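Local coordinates for cruciferin (Brassica napus, PDB 3KGL), which probably serves as a seed storage protein, an 11S globulin of the cupin family that acts as a nutrient reservoir, at residues A[47-59]-A[249-261]. Sequence-based numbering, arbitrary orientation.
Sequences RYIIESKGLYLPS and RGNIIRVQGPFSV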
ATOM      1  N   ARG A  47      22.305  -8.534 -10.888  1.00 32.47           N
ATOM      2  CA  ARG A  47      23.003  -8.261 -12.131  1.00 20.32           C
ATOM      3  C   ARG A  47      23.091  -9.552 -12.891  1.00 26.07           C
ATOM      4  O   ARG A  47      23.598 -10.531 -12.373  1.00 32.19           O
ATOM      5  CB  ARG A  47      24.414  -7.749 -11.870  1.00 32.65           C
ATOM      6  CG  ARG A  47      25.250  -7.649 -13.124  1.00 31.88           C
ATOM      7  CD  ARG A  47      26.735  -7.758 -12.827  1.00 36.09           C
ATOM      8  NE  ARG A  47      27.272  -6.532 -12.264  1.00 14.06           N
ATOM      9  CZ  ARG A  47      27.863  -6.443 -11.082  1.00 27.37           C
ATOM     10  NH1 ARG A  47      28.018  -7.515 -10.320  1.00 16.67           N
ATOM     11  NH2 ARG A  47      28.308  -5.269 -10.665  1.00 34.63           N
ATOM     12  N   TYR A  48      22.567  -9.562 -14.110  1.00 35.74           N
ATOM     13  CA  TYR A  48      22.794 -10.671 -15.014  1.00 32.04           C
ATOM     14  C   TYR A  48      24.099 -10.389 -15.717  1.00 28.15           C
ATOM     15  O   TYR A  48      24.269  -9.299 -16.269  1.00 50.85           O
ATOM     16  CB  TYR A  48      21.706 -10.742 -16.080  1.00 25.65           C
ATOM     17  CG  TYR A  48      20.296 -10.916 -15.572  1.00 34.35           C
ATOM     18  CD1 TYR A  48      20.038 -11.570 -14.375  1.00 37.71           C
ATOM     19  CD2 TYR A  48      19.219 -10.458 -16.317  1.00 16.91           C
ATOM     20  CE1 TYR A  48      18.744 -11.742 -13.919  1.00 34.65           C
ATOM     21  CE2 TYR A  48      17.929 -10.626 -15.875  1.00 61.24           C
ATOM     22  CZ  TYR A  48      17.691 -11.270 -14.678  1.00 56.58           C
ATOM     23  OH  TYR A  48      16.397 -11.435 -14.245  1.00 35.47           O
ATOM     24  N   ILE A  49      25.026 -11.347 -15.706  1.00 32.85           N
ATOM     25  CA  ILE A  49      26.204 -11.247 -16.578  1.00 45.18           C
ATOM     26  C   ILE A  49      26.244 -12.338 -17.632  1.00 36.08           C
ATOM     27  O   ILE A  49      26.709 -13.448 -17.352  1.00 31.51           O
ATOM     28  CB  ILE A  49      27.522 -11.326 -15.828  1.00 15.81           C
ATOM     29  CG1 ILE A  49      27.451 -10.550 -14.516  1.00 27.00           C
ATOM     30  CG2 ILE A  49      28.577 -10.774 -16.707  1.00  8.62           C
ATOM     31  CD1 ILE A  49      28.800 -10.161 -13.966  1.00 50.05           C
ATOM     32  N   ILE A  50      25.780 -12.011 -18.840  1.00 17.98           N
ATOM     33  CA  ILE A  50      25.548 -13.022 -19.871  1.00 38.64           C
ATOM     34  C   ILE A  50      26.672 -13.107 -20.907  1.00 48.58           C
ATOM     35  O   ILE A  50      27.021 -12.112 -21.546  1.00 31.81           O
ATOM     36  CB  ILE A  50      24.192 -12.819 -20.574  1.00 28.71           C
ATOM     37  CG1 ILE A  50      23.093 -12.595 -19.536  1.00 26.43           C
ATOM     38  CG2 ILE A  50      23.869 -14.033 -21.423  1.00 36.82           C
ATOM     39  CD1 ILE A  50      21.905 -11.857 -20.069  1.00 24.27           C
ATOM     40  N   GLU A  51      27.225 -14.310 -21.064  1.00 35.52           N
ATOM     41  CA  GLU A  51      28.360 -14.537 -21.955  1.00 45.51           C
ATOM     42  C   GLU A  51      27.907 -14.577 -23.401  1.00 46.09           C
ATOM     43  O   GLU A  51      26.765 -14.250 -23.697  1.00 80.24           O
ATOM     44  CB  GLU A  51      29.086 -15.835 -21.590  1.00 52.31           C
ATOM     45  CG  GLU A  51      29.937 -15.746 -20.334  1.00 38.42           C
ATOM     46  CD  GLU A  51      30.964 -14.612 -20.392  1.00118.42           C
ATOM     47  OE1 GLU A  51      31.093 -13.962 -21.461  1.00 79.05           O
ATOM     48  OE2 GLU A  51      31.646 -14.371 -19.367  1.00 90.49           O
ATOM     49  N   SER A  52      28.792 -14.974 -24.307  1.00 50.58           N
ATOM     50  CA  SER A  52      28.421 -14.984 -25.713  1.00 37.03           C
ATOM     51  C   SER A  52      27.735 -16.288 -26.099  1.00 50.89           C
ATOM     52  O   SER A  52      28.090 -17.354 -25.588  1.00 30.86           O
ATOM     53  CB  SER A  52      29.627 -14.710 -26.591  1.00 40.54           C
ATOM     54  OG  SER A  52      29.266 -13.819 -27.630  1.00 94.02           O
ATOM     55  N   LYS A  53      26.751 -16.184 -26.997  1.00 50.82           N
ATOM     56  CA  LYS A  53      25.892 -17.308 -27.373  1.00 56.91           C
ATOM     57  C   LYS A  53      24.988 -17.636 -26.190  1.00 76.65           C
ATOM     58  O   LYS A  53      24.290 -18.658 -26.178  1.00 58.01           O
ATOM     59  CB  LYS A  53      26.723 -18.548 -27.729  1.00 90.88           C
ATOM     60  CG  LYS A  53      27.485 -18.493 -29.046  1.00 36.16           C
ATOM     61  CD  LYS A  53      28.780 -19.324 -28.955  1.00125.72           C
ATOM     62  CE  LYS A  53      28.571 -20.676 -28.252  1.00102.93           C
ATOM     63  NZ  LYS A  53      29.849 -21.420 -27.969  1.00 33.75           N
ATOM     64  N   GLY A  54      25.017 -16.761 -25.190  1.00 67.93           N
ATOM     65  CA  GLY A  54      24.380 -17.022 -23.914  1.00 42.20           C
ATOM     66  C   GLY A  54      22.943 -16.570 -23.844  1.00 38.34           C
ATOM     67  O   GLY A  54      22.616 -15.425 -24.136  1.00 40.12           O
ATOM     68  N   LEU A  55      22.079 -17.492 -23.450  1.00 42.51           N
ATOM     69  CA  LEU A  55      20.665 -17.207 -23.314  1.00 42.99           C
ATOM     70  C   LEU A  55      20.272 -17.259 -21.848  1.00 50.42           C
ATOM     71  O   LEU A  55      20.534 -18.254 -21.168  1.00 26.22           O
ATOM     72  CB  LEU A  55      19.842 -18.223 -24.109  1.00 36.81           C
ATOM     73  CG  LEU A  55      18.344 -18.253 -23.799  1.00 32.62           C
ATOM     74  CD1 LEU A  55      17.733 -16.875 -24.015  1.00 33.61           C
ATOM     75  CD2 LEU A  55      17.626 -19.302 -24.634  1.00 19.85           C
ATOM     76  N   TYR A  56      19.666 -16.174 -21.362  1.00 46.62           N
ATOM     77  CA  TYR A  56      19.035 -16.159 -20.044  1.00 50.19           C
ATOM     78  C   TYR A  56      17.561 -16.544 -20.210  1.00 39.70           C
ATOM     79  O   TYR A  56      16.806 -15.828 -20.859  1.00 43.29           O
ATOM     80  CB  TYR A  56      19.158 -14.782 -19.390  1.00 44.81           C
ATOM     81  CG  TYR A  56      18.384 -14.676 -18.096  1.00 56.51           C
ATOM     82  CD1 TYR A  56      19.009 -14.864 -16.873  1.00 62.52           C
ATOM     83  CD2 TYR A  56      17.022 -14.409 -18.097  1.00 35.52           C
ATOM     84  CE1 TYR A  56      18.300 -14.782 -15.687  1.00 52.98           C
ATOM     85  CE2 TYR A  56      16.307 -14.327 -16.914  1.00 58.01           C
ATOM     86  CZ  TYR A  56      16.950 -14.510 -15.713  1.00 34.09           C
ATOM     87  OH  TYR A  56      16.243 -14.426 -14.533  1.00 35.36           O
ATOM     88  N   LEU A  57      17.162 -17.671 -19.619  1.00 57.34           N
ATOM     89  CA  LEU A  57      15.883 -18.312 -19.925  1.00 14.56           C
ATOM     90  C   LEU A  57      14.730 -17.642 -19.208  1.00 39.81           C
ATOM     91  O   LEU A  57      14.900 -17.129 -18.106  1.00 42.48           O
ATOM     92  CB  LEU A  57      15.948 -19.798 -19.583  1.00 38.99           C
ATOM     93  CG  LEU A  57      16.867 -20.639 -20.479  1.00 29.16           C
ATOM     94  CD1 LEU A  57      17.092 -22.017 -19.913  1.00 26.26           C
ATOM     95  CD2 LEU A  57      16.271 -20.752 -21.858  1.00 38.79           C
ATOM     96  N   PRO A  58      13.543 -17.655 -19.838  1.00 54.73           N
ATOM     97  CA  PRO A  58      12.327 -16.956 -19.412  1.00 24.75           C
ATOM     98  C   PRO A  58      12.010 -17.122 -17.927  1.00 43.09           C
ATOM     99  O   PRO A  58      11.828 -18.240 -17.426  1.00 24.09           O
ATOM    100  CB  PRO A  58      11.232 -17.621 -20.249  1.00 15.37           C
ATOM    101  CG  PRO A  58      11.904 -18.069 -21.437  1.00 59.39           C
ATOM    102  CD  PRO A  58      13.293 -18.487 -21.023  1.00 55.10           C
ATOM    103  N   SER A  59      11.932 -15.985 -17.242  1.00 44.31           N
ATOM    104  CA  SER A  59      11.552 -15.932 -15.838  1.00 29.97           C
ATOM    105  C   SER A  59      10.552 -14.801 -15.632  1.00 40.46           C
ATOM    106  O   SER A  59      10.619 -13.760 -16.298  1.00 40.02           O
ATOM    107  CB  SER A  59      12.785 -15.704 -14.948  1.00 29.62           C
ATOM    108  OG  SER A  59      13.235 -14.352 -14.998  1.00 32.96           O
ATOM    109  N   ARG A 249      22.861 -26.843 -16.063  1.00 42.02           N
ATOM    110  CA  ARG A 249      23.278 -25.657 -16.803  1.00 35.57           C
ATOM    111  C   ARG A 249      22.928 -24.364 -16.073  1.00 37.99           C
ATOM    112  O   ARG A 249      23.508 -23.312 -16.341  1.00 45.22           O
ATOM    113  CB  ARG A 249      22.633 -25.636 -18.181  1.00 29.45           C
ATOM    114  CG  ARG A 249      23.210 -26.610 -19.155  1.00 24.02           C
ATOM    115  CD  ARG A 249      22.434 -26.564 -20.427  1.00 30.16           C
ATOM    116  NE  ARG A 249      21.010 -26.736 -20.183  1.00 17.39           N
ATOM    117  CZ  ARG A 249      20.090 -26.553 -21.116  1.00 40.53           C
ATOM    118  NH1 ARG A 249      20.461 -26.210 -22.341  1.00 70.67           N
ATOM    119  NH2 ARG A 249      18.810 -26.714 -20.832  1.00 56.84           N
ATOM    120  N   GLY A 250      21.977 -24.439 -15.155  1.00 42.60           N
ATOM    121  CA  GLY A 250      21.484 -23.242 -14.511  1.00 24.31           C
ATOM    122  C   GLY A 250      20.561 -22.512 -15.460  1.00 37.18           C
ATOM    123  O   GLY A 250      19.984 -23.100 -16.374  1.00 43.40           O
ATOM    124  N   ASN A 251      20.429 -21.214 -15.259  1.00 50.83           N
ATOM    125  CA  ASN A 251      19.422 -20.472 -15.982  1.00 32.52           C
ATOM    126  C   ASN A 251      19.944 -19.635 -17.151  1.00 34.34           C
ATOM    127  O   ASN A 251      19.154 -19.101 -17.919  1.00 47.06           O
ATOM    128  CB  ASN A 251      18.641 -19.598 -15.010  1.00 69.30           C
ATOM    129  CG  ASN A 251      17.387 -19.063 -15.618  1.00 37.78           C
ATOM    130  OD1 ASN A 251      17.324 -17.903 -16.028  1.00 37.04           O
ATOM    131  ND2 ASN A 251      16.383 -19.915 -15.720  1.00 46.63           N
ATOM    132  N   ILE A 252      21.264 -19.507 -17.270  1.00 54.84           N
ATOM    133  CA  ILE A 252      21.895 -18.883 -18.440  1.00 23.26           C
ATOM    134  C   ILE A 252      22.657 -19.961 -19.227  1.00 40.41           C
ATOM    135  O   ILE A 252      23.684 -20.459 -18.774  1.00 44.72           O
ATOM    136  CB  ILE A 252      22.876 -17.775 -18.020  1.00 16.32           C
ATOM    137  CG1 ILE A 252      22.392 -17.095 -16.737  1.00 37.27           C
ATOM    138  CG2 ILE A 252      23.075 -16.775 -19.139  1.00 22.72           C
ATOM    139  CD1 ILE A 252      22.814 -15.635 -16.597  1.00 22.37           C
ATOM    140  N   ILE A 253      22.153 -20.333 -20.397  1.00 42.13           N
ATOM    141  CA  ILE A 253      22.696 -21.487 -21.117  1.00 36.75           C
ATOM    142  C   ILE A 253      23.428 -21.166 -22.422  1.00 46.23           C
ATOM    143  O   ILE A 253      23.239 -20.111 -23.028  1.00 51.09           O
ATOM    144  CB  ILE A 253      21.585 -22.503 -21.452  1.00 59.58           C
ATOM    145  CG1 ILE A 253      20.522 -21.851 -22.350  1.00 38.03           C
ATOM    146  CG2 ILE A 253      20.990 -23.089 -20.171  1.00 28.44           C
ATOM    147  CD1 ILE A 253      19.580 -22.837 -23.021  1.00 23.49           C
ATOM    148  N   ARG A 254      24.267 -22.098 -22.855  1.00 49.58           N
ATOM    149  CA  ARG A 254      24.918 -21.971 -24.147  1.00 72.90           C
ATOM    150  C   ARG A 254      23.929 -22.381 -25.233  1.00 74.37           C
ATOM    151  O   ARG A 254      23.401 -23.507 -25.235  1.00 43.19           O
ATOM    152  CB  ARG A 254      26.219 -22.790 -24.213  1.00 29.74           C
ATOM    153  CG  ARG A 254      27.052 -22.530 -25.472  1.00 62.89           C
ATOM    154  CD  ARG A 254      28.539 -22.295 -25.170  1.00 89.79           C
ATOM    155  NE  ARG A 254      28.807 -20.931 -24.699  1.00108.79           N
ATOM    156  CZ  ARG A 254      29.344 -20.625 -23.514  1.00119.53           C
ATOM    157  NH1 ARG A 254      29.699 -21.585 -22.666  1.00 77.06           N
ATOM    158  NH2 ARG A 254      29.542 -19.353 -23.179  1.00 60.21           N
ATOM    159  N   VAL A 255      23.648 -21.449 -26.134  1.00 29.75           N
ATOM    160  CA  VAL A 255      22.749 -21.755 -27.223  1.00 41.47           C
ATOM    161  C   VAL A 255      23.542 -22.352 -28.355  1.00 42.01           C
ATOM    162  O   VAL A 255      24.337 -21.666 -29.000  1.00 75.78           O
ATOM    163  CB  VAL A 255      21.975 -20.527 -27.714  1.00 35.43           C
ATOM    164  CG1 VAL A 255      21.238 -20.845 -28.995  1.00 29.95           C
ATOM    165  CG2 VAL A 255      20.988 -20.077 -26.657  1.00 47.33           C
ATOM    166  N   GLN A 256      23.341 -23.646 -28.573  1.00 54.41           N
ATOM    167  CA  GLN A 256      23.893 -24.306 -29.744  1.00 90.16           C
ATOM    168  C   GLN A 256      22.978 -24.014 -30.935  1.00 99.75           C
ATOM    169  O   GLN A 256      21.758 -24.227 -30.870  1.00 44.35           O
ATOM    170  CB  GLN A 256      24.006 -25.823 -29.529  1.00 42.81           C
ATOM    171  CG  GLN A 256      24.144 -26.267 -28.072  1.00 79.39           C
ATOM    172  CD  GLN A 256      25.528 -26.010 -27.475  1.00131.50           C
ATOM    173  OE1 GLN A 256      25.764 -26.296 -26.298  1.00115.49           O
ATOM    174  NE2 GLN A 256      26.444 -25.475 -28.283  1.00107.81           N
ATOM    175  N   GLY A 257      23.557 -23.492 -32.009  1.00 59.70           N
ATOM    176  CA  GLY A 257      22.850 -23.464 -33.272  1.00 72.29           C
ATOM    177  C   GLY A 257      22.111 -22.204 -33.682  1.00 99.68           C
ATOM    178  O   GLY A 257      22.340 -21.119 -33.138  1.00 60.41           O
ATOM    179  N   PRO A 258      21.199 -22.362 -34.654  1.00 93.46           N
ATOM    180  CA  PRO A 258      20.556 -21.292 -35.423  1.00 43.20           C
ATOM    181  C   PRO A 258      19.489 -20.554 -34.647  1.00 68.49           C
ATOM    182  O   PRO A 258      18.298 -20.760 -34.891  1.00 70.62           O
ATOM    183  CB  PRO A 258      19.907 -22.043 -36.583  1.00 78.74           C
ATOM    184  CG  PRO A 258      19.642 -23.415 -36.051  1.00 76.33           C
ATOM    185  CD  PRO A 258      20.691 -23.699 -35.020  1.00 75.96           C
ATOM    186  N   PHE A 259      19.919 -19.695 -33.733  1.00 41.27           N
ATOM    187  CA  PHE A 259      19.010 -18.810 -33.007  1.00106.18           C
ATOM    188  C   PHE A 259      18.433 -17.731 -33.942  1.00 96.66           C
ATOM    189  O   PHE A 259      18.398 -16.547 -33.600  1.00 41.67           O
ATOM    190  CB  PHE A 259      19.735 -18.172 -31.809  1.00104.06           C
ATOM    191  CG  PHE A 259      18.821 -17.727 -30.689  1.00 88.70           C
ATOM    192  CD1 PHE A 259      18.345 -18.636 -29.763  1.00 64.48           C
ATOM    193  CD2 PHE A 259      18.469 -16.395 -30.548  1.00 82.53           C
ATOM    194  CE1 PHE A 259      17.526 -18.230 -28.740  1.00 53.61           C
ATOM    195  CE2 PHE A 259      17.648 -15.989 -29.520  1.00 50.20           C
ATOM    196  CZ  PHE A 259      17.177 -16.905 -28.620  1.00 51.75           C
ATOM    197  N   SER A 260      17.993 -18.156 -35.125  1.00123.45           N
ATOM    198  CA  SER A 260      17.295 -17.287 -36.070  1.00109.56           C
ATOM    199  C   SER A 260      15.908 -16.902 -35.535  1.00 99.52           C
ATOM    200  O   SER A 260      14.908 -17.546 -35.862  1.00104.28           O
ATOM    201  CB  SER A 260      17.188 -17.982 -37.433  1.00 76.03           C
ATOM    202  OG  SER A 260      17.168 -19.400 -37.292  1.00 55.55           O
ATOM    203  N   VAL A 261      15.871 -15.846 -34.716  1.00 95.81           N
ATOM    204  CA  VAL A 261      14.673 -15.418 -33.977  1.00 66.08           C
ATOM    205  C   VAL A 261      13.971 -14.184 -34.574  1.00 88.79           C
ATOM    206  O   VAL A 261      12.824 -13.882 -34.225  1.00 60.48           O
ATOM    207  CB  VAL A 261      15.011 -15.137 -32.494  1.00 62.24           C
ATOM    208  CG1 VAL A 261      13.842 -14.483 -31.794  1.00 66.19           C
ATOM    209  CG2 VAL A 261      15.407 -16.420 -31.789  1.00 51.47           C
TER
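Leu-55 O accepts the N-H of Ile-253 (O to N 2.7 Å) and also meets the CA-H of Ile-252. The return bond of this antiparallel hydrogen-bonded pair, Leu-55 N to Ile-253 O, is 2.9 Å long and nearly straight (172°). Tyr-56 and Ile-252, the next, non-hydrogen-bonded pair, share a face. With CG anti to the backbone N (chi1 173°), the tyrosine ring turns its edge to Ile-252 CD1 and one face to the Asn-251 amide. Ile-252 CG2 touches Ile-50 CG2 at 3.7 Å; beta-branched residues suit a strand, and the neighbours Ile-28, Phe-165 and Leu-173 are consistent with the interior of the N-terminal cupin barrel. On the other face Leu-55 CB packs on Val-255 CG2, and Leu-57 crosses Ile-253 beside a neighbouring subunit. Gly-54 closes a type II turn from Glu-51, where a side chain would run into Glu-51 O. Arg-254 NH2 donates weakly to Ser-52 O (3.5 Å), while Lys-53 lies along its methylenes, NZ 3.5 Å from Arg-254 NE without bonding. With an alanine here, Ser-52 O is likely to lose this donor and Lys-53 its aliphatic support. Backbone bonds and apolar packing thus mainly hold strand 252-254, with Arg-254 and Lys-53 at its turn end.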